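Local structure of CELL WALL surface anchor family protein (Streptococcus pneumoniae, 2WW8) at residues Ile52-Thr55 and Leu61-Asp64; Leu189-Tyr194 and Gly696-His701; Glu341-Asp344 and Leu350-Gln353; Gly388-Ser393 and Thr553-Ser558; Ala481-Gly484 and Gly490-Trp493. The protein serves as the adhesin of the pneumococcal pilus, recognising host cells, probably through a metal-bearing head of the von Willebrand factor A type found in integrins. All coordinates share one frame; numbering follows the deposited sequence.

Contact 1: residues Ile52-Thr55 and Leu61-Asp64; sequences IKET and LLGD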
loop_
_atom_site.group_PDB
_atom_site.type_symbol
_atom_site.label_atom_id
_atom_site.label_comp_id
_atom_site.label_asym_id
_atom_site.label_seq_id
_atom_site.Cartn_x
_atom_site.Cartn_y
_atom_site.Cartn_z
ATOM N N ILE A 52 38.420 -21.465 17.938
ATOM C CA ILE A 52 39.588 -21.141 18.777
ATOM C C ILE A 52 40.765 -20.620 17.961
ATOM O O ILE A 52 41.195 -21.251 16.998
ATOM C CB ILE A 52 40.113 -22.297 19.650
ATOM C CG1 ILE A 52 38.999 -23.000 20.434
ATOM C CG2 ILE A 52 41.092 -21.742 20.670
ATOM C CD1 ILE A 52 38.469 -24.274 19.775
ATOM N N LYS A 53 41.247 -19.448 18.361
ATOM C CA LYS A 53 42.448 -18.831 17.813
ATOM C C LYS A 53 43.561 -18.950 18.854
ATOM O O LYS A 53 43.275 -18.852 20.060
ATOM C CB LYS A 53 42.252 -17.339 17.523
ATOM C CG LYS A 53 41.444 -17.024 16.282
ATOM C CD LYS A 53 41.492 -15.539 15.974
ATOM C CE LYS A 53 40.925 -15.311 14.589
ATOM N NZ LYS A 53 41.432 -14.016 14.058
ATOM N N GLU A 54 44.794 -19.147 18.366
ATOM C CA GLU A 54 46.013 -19.103 19.194
ATOM C C GLU A 54 47.011 -18.040 18.730
ATOM O O GLU A 54 47.377 -17.987 17.548
ATOM C CB GLU A 54 46.669 -20.479 19.271
ATOM C CG GLU A 54 45.734 -21.581 19.768
ATOM C CD GLU A 54 46.458 -22.656 20.562
ATOM O OE1 GLU A 54 47.698 -22.764 20.392
ATOM O OE2 GLU A 54 45.790 -23.383 21.338
ATOM N N THR A 55 47.418 -17.175 19.659
ATOM C CA THR A 55 48.502 -16.222 19.385
ATOM C C THR A 55 49.791 -16.484 20.201
ATOM O O THR A 55 49.778 -17.197 21.211
ATOM C CB THR A 55 48.061 -14.746 19.565
ATOM O OG1 THR A 55 47.738 -14.507 20.946
ATOM C CG2 THR A 55 46.898 -14.399 18.620
ATOM N N LEU A 61 49.646 -14.840 14.749
ATOM C CA LEU A 61 48.732 -15.988 14.754
ATOM C C LEU A 61 49.480 -17.297 14.548
ATOM O O LEU A 61 50.390 -17.354 13.724
ATOM C CB LEU A 61 47.659 -15.828 13.676
ATOM C CG LEU A 61 46.491 -14.947 14.136
ATOM C CD1 LEU A 61 46.084 -13.937 13.059
ATOM C CD2 LEU A 61 45.315 -15.790 14.619
ATOM N N LEU A 62 49.075 -18.325 15.295
ATOM C CA LEU A 62 49.744 -19.634 15.347
ATOM C C LEU A 62 48.980 -20.738 14.600
ATOM O O LEU A 62 47.763 -20.912 14.797
ATOM C CB LEU A 62 49.872 -20.088 16.807
ATOM C CG LEU A 62 51.036 -19.840 17.766
ATOM C CD1 LEU A 62 51.711 -18.504 17.531
ATOM C CD2 LEU A 62 50.533 -19.983 19.199
ATOM N N GLY A 63 49.694 -21.496 13.767
ATOM C CA GLY A 63 49.106 -22.621 13.034
ATOM C C GLY A 63 49.284 -23.956 13.735
ATOM O O GLY A 63 50.022 -24.063 14.720
ATOM N N ASP A 64 48.584 -24.972 13.239
ATOM C CA ASP A 64 48.876 -26.374 13.568
ATOM C C ASP A 64 48.501 -26.890 14.971
ATOM O O ASP A 64 48.828 -28.029 15.312
ATOM C CB ASP A 64 50.334 -26.738 13.206
ATOM C CG ASP A 64 50.695 -26.443 11.741
ATOM O OD1 ASP A 64 49.790 -26.153 10.932
ATOM O OD2 ASP A 64 51.892 -26.503 11.359
#

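Contact 2: residues Leu189-Tyr194 and Gly696-His701; sequences LSKRIY and GRTTLH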
loop_
_atom_site.group_PDB
_atom_site.type_symbol
_atom_site.label_atom_id
_atom_site.label_comp_id
_atom_site.label_asym_id
_atom_site.label_seq_id
_atom_site.Cartn_x
_atom_site.Cartn_y
_atom_site.Cartn_z
ATOM N N LEU A 189 -8.150 -5.692 3.737
ATOM C CA LEU A 189 -7.396 -5.691 4.960
ATOM C C LEU A 189 -5.931 -5.824 4.553
ATOM O O LEU A 189 -5.640 -6.200 3.394
ATOM C CB LEU A 189 -7.859 -6.758 5.991
ATOM C CG LEU A 189 -7.931 -8.219 5.521
ATOM C CD1 LEU A 189 -6.498 -8.761 5.388
ATOM C CD2 LEU A 189 -8.717 -9.140 6.472
ATOM N N SER A 190 -5.031 -5.489 5.489
ATOM C CA SER A 190 -3.599 -5.524 5.164
ATOM C C SER A 190 -2.772 -5.688 6.407
ATOM O O SER A 190 -3.146 -5.218 7.467
ATOM C CB SER A 190 -3.143 -4.307 4.340
ATOM O OG SER A 190 -2.968 -3.154 5.166
ATOM N N LYS A 191 -1.635 -6.351 6.266
ATOM C CA LYS A 191 -0.665 -6.524 7.337
ATOM C C LYS A 191 0.730 -6.582 6.744
ATOM O O LYS A 191 0.979 -7.298 5.748
ATOM C CB LYS A 191 -0.927 -7.815 8.093
ATOM C CG LYS A 191 0.012 -7.886 9.332
ATOM C CD LYS A 191 -0.486 -8.918 10.338
ATOM C CE LYS A 191 0.594 -9.061 11.391
ATOM N NZ LYS A 191 0.299 -10.283 12.168
ATOM N N ARG A 192 1.669 -5.816 7.296
ATOM C CA ARG A 192 3.047 -5.858 6.777
ATOM C C ARG A 192 4.031 -5.342 7.822
ATOM O O ARG A 192 3.647 -4.675 8.771
ATOM C CB ARG A 192 3.167 -5.016 5.484
ATOM C CG ARG A 192 2.924 -3.513 5.697
ATOM C CD ARG A 192 3.457 -2.712 4.538
ATOM N NE ARG A 192 3.104 -1.296 4.750
ATOM C CZ ARG A 192 3.699 -0.264 4.168
ATOM N NH1 ARG A 192 4.657 -0.510 3.285
ATOM N NH2 ARG A 192 3.344 1.001 4.437
ATOM N N ILE A 193 5.304 -5.634 7.624
ATOM C CA ILE A 193 6.361 -4.884 8.295
ATOM C C ILE A 193 6.438 -3.624 7.421
ATOM O O ILE A 193 6.603 -3.732 6.199
ATOM C CB ILE A 193 7.699 -5.695 8.318
ATOM C CG1 ILE A 193 7.602 -6.918 9.248
ATOM C CG2 ILE A 193 8.874 -4.801 8.796
ATOM C CD1 ILE A 193 8.593 -8.009 8.880
ATOM N N TYR A 194 6.264 -2.433 8.009
ATOM C CA TYR A 194 6.371 -1.202 7.201
ATOM C C TYR A 194 7.668 -0.418 7.432
ATOM O O TYR A 194 7.981 0.555 6.730
ATOM C CB TYR A 194 5.183 -0.267 7.420
ATOM C CG TYR A 194 5.212 0.451 8.762
ATOM C CD1 TYR A 194 4.903 -0.207 9.942
ATOM C CD2 TYR A 194 5.551 1.798 8.818
ATOM C CE1 TYR A 194 4.919 0.459 11.156
ATOM C CE2 TYR A 194 5.598 2.489 9.992
ATOM C CZ TYR A 194 5.268 1.818 11.148
ATOM O OH TYR A 194 5.299 2.530 12.308
ATOM N N GLY A 696 0.453 -14.799 15.331
ATOM C CA GLY A 696 -0.266 -16.055 15.205
ATOM C C GLY A 696 -1.372 -15.770 14.188
ATOM O O GLY A 696 -1.293 -14.814 13.410
ATOM N N ARG A 697 -2.406 -16.595 14.196
ATOM C CA ARG A 697 -3.540 -16.343 13.266
ATOM C C ARG A 697 -4.168 -14.976 13.539
ATOM O O ARG A 697 -4.769 -14.757 14.619
ATOM C CB ARG A 697 -4.571 -17.483 13.344
ATOM C CG ARG A 697 -5.695 -17.213 12.316
ATOM C CD ARG A 697 -6.975 -18.017 12.508
ATOM N NE ARG A 697 -7.735 -17.924 11.255
ATOM C CZ ARG A 697 -8.908 -18.528 11.056
ATOM N NH1 ARG A 697 -9.459 -19.217 12.049
ATOM N NH2 ARG A 697 -9.539 -18.432 9.879
ATOM N N THR A 698 -4.022 -14.072 12.561
ATOM C CA THR A 698 -4.533 -12.710 12.596
ATOM C C THR A 698 -5.848 -12.521 11.850
ATOM O O THR A 698 -5.908 -12.843 10.684
ATOM C CB THR A 698 -3.454 -11.722 12.083
ATOM O OG1 THR A 698 -2.238 -11.968 12.794
ATOM C CG2 THR A 698 -3.837 -10.272 12.443
ATOM N N THR A 699 -6.899 -12.021 12.491
ATOM C CA THR A 699 -8.257 -12.133 11.923
ATOM C C THR A 699 -8.993 -10.817 12.054
ATOM O O THR A 699 -8.756 -10.008 12.979
ATOM C CB THR A 699 -9.102 -13.292 12.562
ATOM O OG1 THR A 699 -9.322 -13.050 13.971
ATOM C CG2 THR A 699 -8.331 -14.624 12.458
ATOM N N LEU A 700 -9.900 -10.621 11.105
ATOM C CA LEU A 700 -10.924 -9.600 11.222
ATOM C C LEU A 700 -12.266 -10.315 11.339
ATOM O O LEU A 700 -12.593 -11.187 10.488
ATOM C CB LEU A 700 -10.915 -8.750 9.940
ATOM C CG LEU A 700 -12.140 -7.818 9.785
ATOM C CD1 LEU A 700 -12.157 -6.764 10.887
ATOM C CD2 LEU A 700 -12.141 -7.173 8.376
ATOM N N HIS A 701 -13.040 -10.000 12.378
ATOM C CA HIS A 701 -14.459 -10.397 12.385
ATOM C C HIS A 701 -15.142 -9.100 11.934
ATOM O O HIS A 701 -15.179 -8.164 12.718
ATOM C CB HIS A 701 -14.991 -10.767 13.781
ATOM C CG HIS A 701 -14.508 -12.099 14.267
ATOM N ND1 HIS A 701 -13.223 -12.304 14.723
ATOM C CD2 HIS A 701 -15.138 -13.295 14.377
ATOM C CE1 HIS A 701 -13.073 -13.570 15.079
ATOM N NE2 HIS A 701 -14.229 -14.188 14.903
#

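Contact 3: residues Glu341-Asp344 and Leu350-Gln353; sequences EAED and LMYQ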
loop_
_atom_site.group_PDB
_atom_site.type_symbol
_atom_site.label_atom_id
_atom_site.label_comp_id
_atom_site.label_asym_id
_atom_site.label_seq_id
_atom_site.Cartn_x
_atom_site.Cartn_y
_atom_site.Cartn_z
ATOM N N GLU A 341 -19.428 20.835 -18.128
ATOM C CA GLU A 341 -19.489 22.188 -18.702
ATOM C C GLU A 341 -20.750 22.216 -19.529
ATOM O O GLU A 341 -21.240 21.138 -19.948
ATOM C CB GLU A 341 -18.303 22.407 -19.671
ATOM C CG GLU A 341 -16.907 22.080 -19.103
ATOM C CD GLU A 341 -16.362 23.111 -18.110
ATOM O OE1 GLU A 341 -16.907 24.241 -17.982
ATOM O OE2 GLU A 341 -15.353 22.794 -17.444
ATOM N N ALA A 342 -21.227 23.425 -19.809
ATOM C CA ALA A 342 -22.262 23.705 -20.773
ATOM C C ALA A 342 -21.729 24.870 -21.628
ATOM O O ALA A 342 -20.645 25.385 -21.411
ATOM C CB ALA A 342 -23.577 24.091 -20.049
ATOM N N GLU A 343 -22.486 25.331 -22.614
ATOM C CA GLU A 343 -21.952 26.275 -23.557
ATOM C C GLU A 343 -21.892 27.620 -22.798
ATOM O O GLU A 343 -22.944 28.120 -22.357
ATOM C CB GLU A 343 -22.878 26.295 -24.782
ATOM C CG GLU A 343 -22.531 27.457 -25.676
ATOM C CD GLU A 343 -21.079 27.308 -26.156
ATOM O OE1 GLU A 343 -20.727 26.172 -26.604
ATOM O OE2 GLU A 343 -20.343 28.310 -26.012
ATOM N N ASP A 344 -20.672 28.137 -22.606
ATOM C CA ASP A 344 -20.370 29.364 -21.836
ATOM C C ASP A 344 -20.581 30.720 -22.534
ATOM O O ASP A 344 -20.782 31.769 -21.890
ATOM C CB ASP A 344 -18.913 29.363 -21.366
ATOM C CG ASP A 344 -18.659 28.327 -20.280
ATOM O OD1 ASP A 344 -19.660 27.848 -19.669
ATOM O OD2 ASP A 344 -17.455 28.025 -20.034
ATOM N N LEU A 350 -22.206 28.904 -32.441
ATOM C CA LEU A 350 -23.133 27.929 -32.976
ATOM C C LEU A 350 -23.705 27.014 -31.875
ATOM O O LEU A 350 -24.899 26.762 -31.844
ATOM C CB LEU A 350 -22.392 27.110 -34.035
ATOM C CG LEU A 350 -23.168 25.859 -34.529
ATOM C CD1 LEU A 350 -24.264 26.361 -35.459
ATOM C CD2 LEU A 350 -22.172 24.934 -35.289
ATOM N N MET A 351 -22.901 26.482 -30.952
ATOM C CA MET A 351 -23.469 25.476 -30.051
ATOM C C MET A 351 -24.482 26.034 -29.081
ATOM O O MET A 351 -25.290 25.287 -28.531
ATOM C CB MET A 351 -22.404 24.714 -29.268
ATOM C CG MET A 351 -21.372 24.025 -30.203
ATOM S SD MET A 351 -22.237 22.763 -31.252
ATOM C CE MET A 351 -23.127 21.839 -29.985
ATOM N N TYR A 352 -24.430 27.342 -28.860
ATOM C CA TYR A 352 -25.455 28.025 -28.039
ATOM C C TYR A 352 -26.850 27.804 -28.619
ATOM O O TYR A 352 -27.861 27.726 -27.879
ATOM C CB TYR A 352 -25.023 29.511 -28.024
ATOM C CG TYR A 352 -25.936 30.405 -27.207
ATOM C CD1 TYR A 352 -27.158 30.843 -27.722
ATOM C CD2 TYR A 352 -25.603 30.730 -25.885
ATOM C CE1 TYR A 352 -28.021 31.650 -26.939
ATOM C CE2 TYR A 352 -26.451 31.526 -25.108
ATOM C CZ TYR A 352 -27.613 31.993 -25.657
ATOM O OH TYR A 352 -28.426 32.785 -24.901
ATOM N N GLN A 353 -26.924 27.700 -29.954
ATOM C CA GLN A 353 -28.242 27.579 -30.584
ATOM C C GLN A 353 -28.928 26.266 -30.188
ATOM O O GLN A 353 -30.128 26.164 -30.408
ATOM C CB GLN A 353 -28.188 27.710 -32.109
ATOM C CG GLN A 353 -27.266 28.925 -32.548
ATOM C CD GLN A 353 -27.727 30.256 -31.961
ATOM O OE1 GLN A 353 -28.937 30.498 -31.874
ATOM N NE2 GLN A 353 -26.777 31.122 -31.566
#

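Contact 4: residues Gly388-Ser393 and Thr553-Ser558; sequences GVPTMS and TSFMQS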
loop_
_atom_site.group_PDB
_atom_site.type_symbol
_atom_site.label_atom_id
_atom_site.label_comp_id
_atom_site.label_asym_id
_atom_site.label_seq_id
_atom_site.Cartn_x
_atom_site.Cartn_y
_atom_site.Cartn_z
ATOM N N GLY A 388 -34.383 24.118 -15.327
ATOM C CA GLY A 388 -35.400 24.987 -15.934
ATOM C C GLY A 388 -36.630 24.306 -16.495
ATOM O O GLY A 388 -36.631 23.124 -16.844
ATOM N N VAL A 389 -37.706 25.063 -16.517
ATOM C CA VAL A 389 -38.950 24.651 -17.131
ATOM C C VAL A 389 -38.820 24.528 -18.650
ATOM O O VAL A 389 -37.946 25.165 -19.225
ATOM C CB VAL A 389 -40.094 25.597 -16.709
ATOM C CG1 VAL A 389 -40.244 25.655 -15.154
ATOM C CG2 VAL A 389 -39.911 27.007 -17.267
ATOM N N PRO A 390 -39.698 23.732 -19.273
ATOM C CA PRO A 390 -39.565 23.483 -20.710
ATOM C C PRO A 390 -39.815 24.757 -21.530
ATOM O O PRO A 390 -40.627 25.597 -21.174
ATOM C CB PRO A 390 -40.656 22.422 -21.031
ATOM C CG PRO A 390 -41.674 22.460 -19.867
ATOM C CD PRO A 390 -40.817 22.953 -18.657
ATOM N N THR A 391 -39.131 24.877 -22.664
ATOM C CA THR A 391 -39.265 26.009 -23.527
ATOM C C THR A 391 -39.397 25.495 -24.974
ATOM O O THR A 391 -39.354 26.300 -25.913
ATOM C CB THR A 391 -38.067 26.996 -23.414
ATOM O OG1 THR A 391 -36.850 26.287 -23.644
ATOM C CG2 THR A 391 -37.990 27.749 -22.036
ATOM N N MET A 392 -39.577 24.182 -25.121
ATOM C CA MET A 392 -39.899 23.492 -26.334
ATOM C C MET A 392 -40.819 22.303 -26.026
ATOM O O MET A 392 -40.746 21.744 -24.925
ATOM C CB MET A 392 -38.587 22.918 -26.927
ATOM C CG MET A 392 -37.742 24.096 -27.416
ATOM S SD MET A 392 -36.142 23.577 -28.144
ATOM C CE MET A 392 -36.654 22.910 -29.721
ATOM N N SER A 393 -41.623 21.875 -26.988
ATOM C CA SER A 393 -42.464 20.685 -26.751
ATOM C C SER A 393 -42.863 20.173 -28.143
ATOM O O SER A 393 -42.747 20.915 -29.143
ATOM C CB SER A 393 -43.721 21.099 -25.934
ATOM O OG SER A 393 -44.395 22.186 -26.558
ATOM N N THR A 553 -42.898 25.025 -9.883
ATOM C CA THR A 553 -42.926 23.955 -8.892
ATOM C C THR A 553 -44.037 22.951 -9.159
ATOM O O THR A 553 -43.785 21.736 -9.065
ATOM C CB THR A 553 -43.065 24.554 -7.474
ATOM O OG1 THR A 553 -41.836 25.257 -7.233
ATOM C CG2 THR A 553 -43.287 23.522 -6.348
ATOM N N SER A 554 -45.250 23.433 -9.415
ATOM C CA SER A 554 -46.349 22.541 -9.782
ATOM C C SER A 554 -45.995 21.683 -10.990
ATOM O O SER A 554 -46.256 20.485 -10.982
ATOM C CB SER A 554 -47.613 23.328 -10.111
ATOM O OG SER A 554 -47.872 24.174 -9.020
ATOM N N PHE A 555 -45.384 22.269 -12.017
ATOM C CA PHE A 555 -45.030 21.547 -13.214
ATOM C C PHE A 555 -44.017 20.430 -12.920
ATOM O O PHE A 555 -44.154 19.329 -13.453
ATOM C CB PHE A 555 -44.405 22.455 -14.298
ATOM C CG PHE A 555 -43.790 21.668 -15.382
ATOM C CD1 PHE A 555 -44.604 21.124 -16.396
ATOM C CD2 PHE A 555 -42.423 21.386 -15.348
ATOM C CE1 PHE A 555 -44.017 20.294 -17.339
ATOM C CE2 PHE A 555 -41.842 20.577 -16.293
ATOM C CZ PHE A 555 -42.646 20.028 -17.319
ATOM N N MET A 556 -42.949 20.730 -12.179
ATOM C CA MET A 556 -41.891 19.745 -11.892
ATOM C C MET A 556 -42.411 18.596 -11.015
ATOM O O MET A 556 -42.018 17.432 -11.176
ATOM C CB MET A 556 -40.736 20.476 -11.162
ATOM C CG MET A 556 -39.866 21.359 -12.073
ATOM S SD MET A 556 -39.145 20.453 -13.467
ATOM C CE MET A 556 -38.668 21.832 -14.509
ATOM N N GLN A 557 -43.280 18.924 -10.074
ATOM C CA GLN A 557 -43.987 17.876 -9.321
ATOM C C GLN A 557 -44.790 16.932 -10.244
ATOM O O GLN A 557 -44.801 15.709 -9.995
ATOM C CB GLN A 557 -44.911 18.521 -8.301
ATOM C CG GLN A 557 -44.149 19.089 -7.082
ATOM C CD GLN A 557 -45.018 19.968 -6.187
ATOM O OE1 GLN A 557 -46.110 20.348 -6.573
ATOM N NE2 GLN A 557 -44.505 20.341 -5.008
ATOM N N SER A 558 -45.420 17.483 -11.293
ATOM C CA SER A 558 -46.315 16.712 -12.161
ATOM C C SER A 558 -45.485 15.875 -13.116
ATOM O O SER A 558 -46.032 14.974 -13.729
ATOM C CB SER A 558 -47.197 17.624 -13.031
ATOM O OG SER A 558 -46.413 18.159 -14.105
#

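Contact 5: residues Ala481-Gly484 and Gly490-Trp493; sequences AVIG and GYIW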
loop_
_atom_site.group_PDB
_atom_site.type_symbol
_atom_site.label_atom_id
_atom_site.label_comp_id
_atom_site.label_asym_id
_atom_site.label_seq_id
_atom_site.Cartn_x
_atom_site.Cartn_y
_atom_site.Cartn_z
ATOM N N ALA A 481 -41.335 42.636 -45.887
ATOM C CA ALA A 481 -42.258 43.768 -45.843
ATOM C C ALA A 481 -41.487 44.965 -45.295
ATOM O O ALA A 481 -41.662 45.359 -44.134
ATOM C CB ALA A 481 -43.453 43.387 -44.906
ATOM N N VAL A 482 -40.623 45.555 -46.117
ATOM C CA VAL A 482 -39.866 46.723 -45.691
ATOM C C VAL A 482 -40.699 48.022 -45.805
ATOM O O VAL A 482 -41.287 48.351 -46.837
ATOM C CB VAL A 482 -38.516 46.827 -46.472
ATOM C CG1 VAL A 482 -37.558 47.709 -45.695
ATOM C CG2 VAL A 482 -37.836 45.453 -46.577
ATOM N N ILE A 483 -40.747 48.813 -44.751
ATOM C CA ILE A 483 -41.354 50.137 -44.840
ATOM C C ILE A 483 -40.217 51.183 -44.898
ATOM O O ILE A 483 -39.304 51.136 -44.079
ATOM C CB ILE A 483 -42.297 50.394 -43.643
ATOM C CG1 ILE A 483 -43.464 49.360 -43.652
ATOM C CG2 ILE A 483 -42.797 51.867 -43.619
ATOM C CD1 ILE A 483 -44.141 49.269 -42.324
ATOM N N GLY A 484 -40.228 52.039 -45.893
ATOM C CA GLY A 484 -39.250 53.107 -45.954
ATOM C C GLY A 484 -38.871 53.233 -47.408
ATOM O O GLY A 484 -39.721 52.989 -48.270
ATOM N N GLY A 490 -35.256 52.109 -43.803
ATOM C CA GLY A 490 -36.575 51.800 -43.244
ATOM C C GLY A 490 -36.526 50.781 -42.121
ATOM O O GLY A 490 -35.566 50.745 -41.341
ATOM N N TYR A 491 -37.570 49.956 -42.031
ATOM C CA TYR A 491 -37.748 49.053 -40.905
ATOM C C TYR A 491 -38.732 47.924 -41.335
ATOM O O TYR A 491 -39.444 48.078 -42.324
ATOM C CB TYR A 491 -38.197 49.833 -39.651
ATOM C CG TYR A 491 -39.529 50.534 -39.770
ATOM C CD1 TYR A 491 -39.621 51.854 -40.222
ATOM C CD2 TYR A 491 -40.709 49.880 -39.411
ATOM C CE1 TYR A 491 -40.856 52.508 -40.324
ATOM C CE2 TYR A 491 -41.944 50.511 -39.529
ATOM C CZ TYR A 491 -42.015 51.799 -39.967
ATOM O OH TYR A 491 -43.299 52.328 -40.055
ATOM N N ILE A 492 -38.693 46.807 -40.612
ATOM C CA ILE A 492 -39.501 45.636 -40.828
ATOM C C ILE A 492 -40.161 45.347 -39.470
ATOM O O ILE A 492 -39.450 45.071 -38.486
ATOM C CB ILE A 492 -38.642 44.395 -41.271
ATOM C CG1 ILE A 492 -37.962 44.677 -42.633
ATOM C CG2 ILE A 492 -39.574 43.139 -41.291
ATOM C CD1 ILE A 492 -36.871 43.611 -43.034
ATOM N N TRP A 493 -41.489 45.453 -39.428
ATOM C CA TRP A 493 -42.153 45.108 -38.166
ATOM C C TRP A 493 -41.942 43.649 -37.843
ATOM O O TRP A 493 -42.111 42.797 -38.730
ATOM C CB TRP A 493 -43.663 45.315 -38.284
ATOM C CG TRP A 493 -44.110 46.753 -38.362
ATOM C CD1 TRP A 493 -44.818 47.337 -39.394
ATOM C CD2 TRP A 493 -43.914 47.779 -37.375
ATOM N NE1 TRP A 493 -45.061 48.650 -39.096
ATOM C CE2 TRP A 493 -44.508 48.954 -37.876
ATOM C CE3 TRP A 493 -43.279 47.819 -36.135
ATOM C CZ2 TRP A 493 -44.514 50.167 -37.158
ATOM C CZ3 TRP A 493 -43.286 49.030 -35.403
ATOM C CH2 TRP A 493 -43.903 50.197 -35.930
HETATM O O HOH W 1 -43.162 45.594 -41.943
#

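Contact 1: residues Ile52-Thr55 and Leu61-Asp64
Leu-62 lies across the end of the strand at Glu-54, the two side chains meeting at about a right angle, with Leu-62 CD2 3.9 Å from Glu-54 CB. The same methyl carries on past Glu-54 to the next peptide, where it rests 3.5 Å from Thr-55 O. Nearer the backbone, Leu-62 CB sits 3.3 Å from Glu-54 O, the oxygen that accepts the backbone bond from Leu-62 N, 2.8 Å long with an N-H...O angle of 152°. That bond holds the loop against the strand end, with the leucine side chain lying over the next peptide. Leu-61 behaves differently. Its CB leads away, but CG stands beside its own backbone N (chi1 -83°), which swings CD2 back to within 4.1 Å of CD of the extended Lys-53 chain. The two side chains cross at a slant and touch through carbon alone. Beyond the two segments, Pro-107 packs on both Glu-54 and Leu-62, while strand 724-730 pairs with the backbone of Lys-53 and Thr-55. A single bridge, Thr-55 with Leu-61, thus folds the loop back on the end of strand 48-55, ahead of strand 66-71, within a prealbumin-like (CNA_B-type) beta-sandwich domain.

Contact 2: residues Leu189-Tyr194 and Gly696-His701
Leu-189 overlaps Leu-700 flank to flank, the two side chains pointing opposite ways with CD2 4.1 Å from Leu-700 CB, in the buried interior of an Ig-like (tip pilin) beta domain that is closed by an intramolecular isopeptide bond. That bond joins Lys-191 NZ to CG of Asn-695, the residue just before segment 696-701, in the manner known from Gram-positive pilins. It ties strand 187-196 covalently to a part of the chain some 500 residues later. The two backbones run nearly antiparallel but far apart, with Lys-191 and Thr-698 9.0 Å from CA to CA, so side chains alone span the interval. Lys-191 does so with a fully extended chain whose CG stands opposite the backbone N (chi1 -173°), which carries NZ across to Asn-695 and Thr-698. NZ, now the amide nitrogen of the link, donates to Thr-698 OG1 over 3.1 Å (142°), while Lys-191 CD passes 4.2 Å from the threonine methyl CG2. Asp-600 of strand 593-601 touches Lys-191 and makes a weak hydrogen bond to Thr-698 OG1; an acidic residue beside the link is a feature of isopeptide-bonded pilin domains. Phe-713 touches both Leu-189 and Thr-698. The threonine hydroxyl is turned in its own segment by donation to the carbonyl that precedes it by two residues, Thr-698 OG1 to Gly-696 O at 3.1 Å, the donor tilted 33° from the carbonyl plane.

Contact 3: residues Glu341-Asp344 and Leu350-Gln353
Glu-343 reaches over to the start of a 3-10 turn and touches it in two places. Its CG lies 3.7 Å from Tyr-352 N, and its carboxylate oxygen OE1 comes to 3.5 Å from Met-351 CB. Both segments belong to the loop between helices 328-337 and 359-373, in a von Willebrand factor A-type domain whose magnesium ion is held in a MIDAS arrangement by Ser-234, Ser-236 and Asp-387. The shape of the glutamate explains its double contact. CG is carried outward, opposite the backbone N (chi1 169°), and a bend at chi2 then swings the carboxylate round toward Met-351. The same CG is 4.0 Å from Tyr-352 CB and sits at the edge of the tyrosine ring, near its plane. Met-351 presents only its CB to the glutamate, since its folded chain leads the sulfur away.

In the next shell, the other carboxylate oxygen, Glu-343 OE2, is hydrogen-bonded to His-345 ND1, which helps to set the rotation of the carboxylate. Asn-235, lying between two magnesium ligands in sequence, bonds Tyr-352 O through ND2 and packs against Glu-343, while Ser-238 OG bonds Asp-344 OD1; both segments are thereby tied to the metal loop. The tyrosine side chain is about 10 Å from the ion. The turn itself is closed by Gln-353 N, which donates to Leu-350 O over 2.9 Å.

Contact 4: residues Gly388-Ser393 and Thr553-Ser558
The loop Gly-388-Ser-393 passes the helix Thr-553-Ser-558 without backbone contact, the nearest CA atoms, those of Val-389 and Met-556, being 7.8 Å apart. Two neighbouring helix side chains bridge the interval. Phe-555, its CG opposite the backbone N (chi1 168°), offers a ring face to Pro-390: the proline CD lies 3.9 Å from the ring centroid and 29° off the normal, a CH-pi contact. The Met-556 chain bends at chi2 and brings its CE methyl to the edge of the Phe-555 ring, in its plane. That methyl also meets the loop, 3.4 Å from Gly-388 O and 4.2 Å from Val-389 CG1, the Met-556 and Val-389 side chains crossing at about a right angle. Thr-519 of helix 516-526 lies against both Pro-390 and Phe-555. All five touching residues are buried. Gly-388 follows the magnesium ligand Asp-387 and lies close to the ion; the contact thus joins the loop after a MIDAS ligand to helix 549-558 of a von Willebrand factor A-type domain.

Contact 5: residues Ala481-Gly484 and Gly490-Trp493
A water molecule is gripped by both segments, donating to Ala-481 O over 2.7 Å and accepting from Trp-493 N. It bridges the two backbones beyond the last direct bond of a beta-hairpin-like return, in which strand 489-496 comes back antiparallel along segment 481-484. Ile-483 and Tyr-491 form the hydrogen-bonded pair: Ile-483 N gives an almost straight bond (172°) to Tyr-491 O, and Tyr-491 N donates to Ile-483 O over 2.9 Å, in the carbonyl plane but less straight (N-H...O 145°). Over this pair, Ile-483 CB sits above one face of the Tyr-491 ring, 4.1 Å from its centroid, a CH-pi contact. The tyrosine CG stands between its backbone N and carbonyl carbon (chi1 62°), which turns the ring over the isoleucine. Elsewhere, Val-482 CG2 packs 4.0 Å from Ile-492 CG1, with Met-475 of helix 469-477 touching both residues. Gly-484 and Gly-490 form the non-hydrogen-bonded pair, CA atoms 4.0 Å apart, a spacing that suits residues without CB. Ile-483 CD1 reaches furthest along the strand, to 3.4 Å from Trp-493 NE1.

Contacts 2 and 4 are buried, whereas contacts 1, 3 and 5 lie at the surface. Contact 2 closes a long loop, so the isopeptide-linked domain is built from chain on both sides of the region that holds contacts 3, 4 and 5. Contacts 3 and 4, with nearest atoms about 7 Å apart, belong to the neighbourhood of the same magnesium ion, one a surface loop whose polar groups bond to neighbours outside the contact, the other buried apolar packing. Contacts 1, 3 and 5 are all local returns of the chain, with one backbone bond in contact 1, two in contact 5 and none across contact 3. The centres of contacts 1 and 5 are about 125 Å apart, reflecting the elongated molecule.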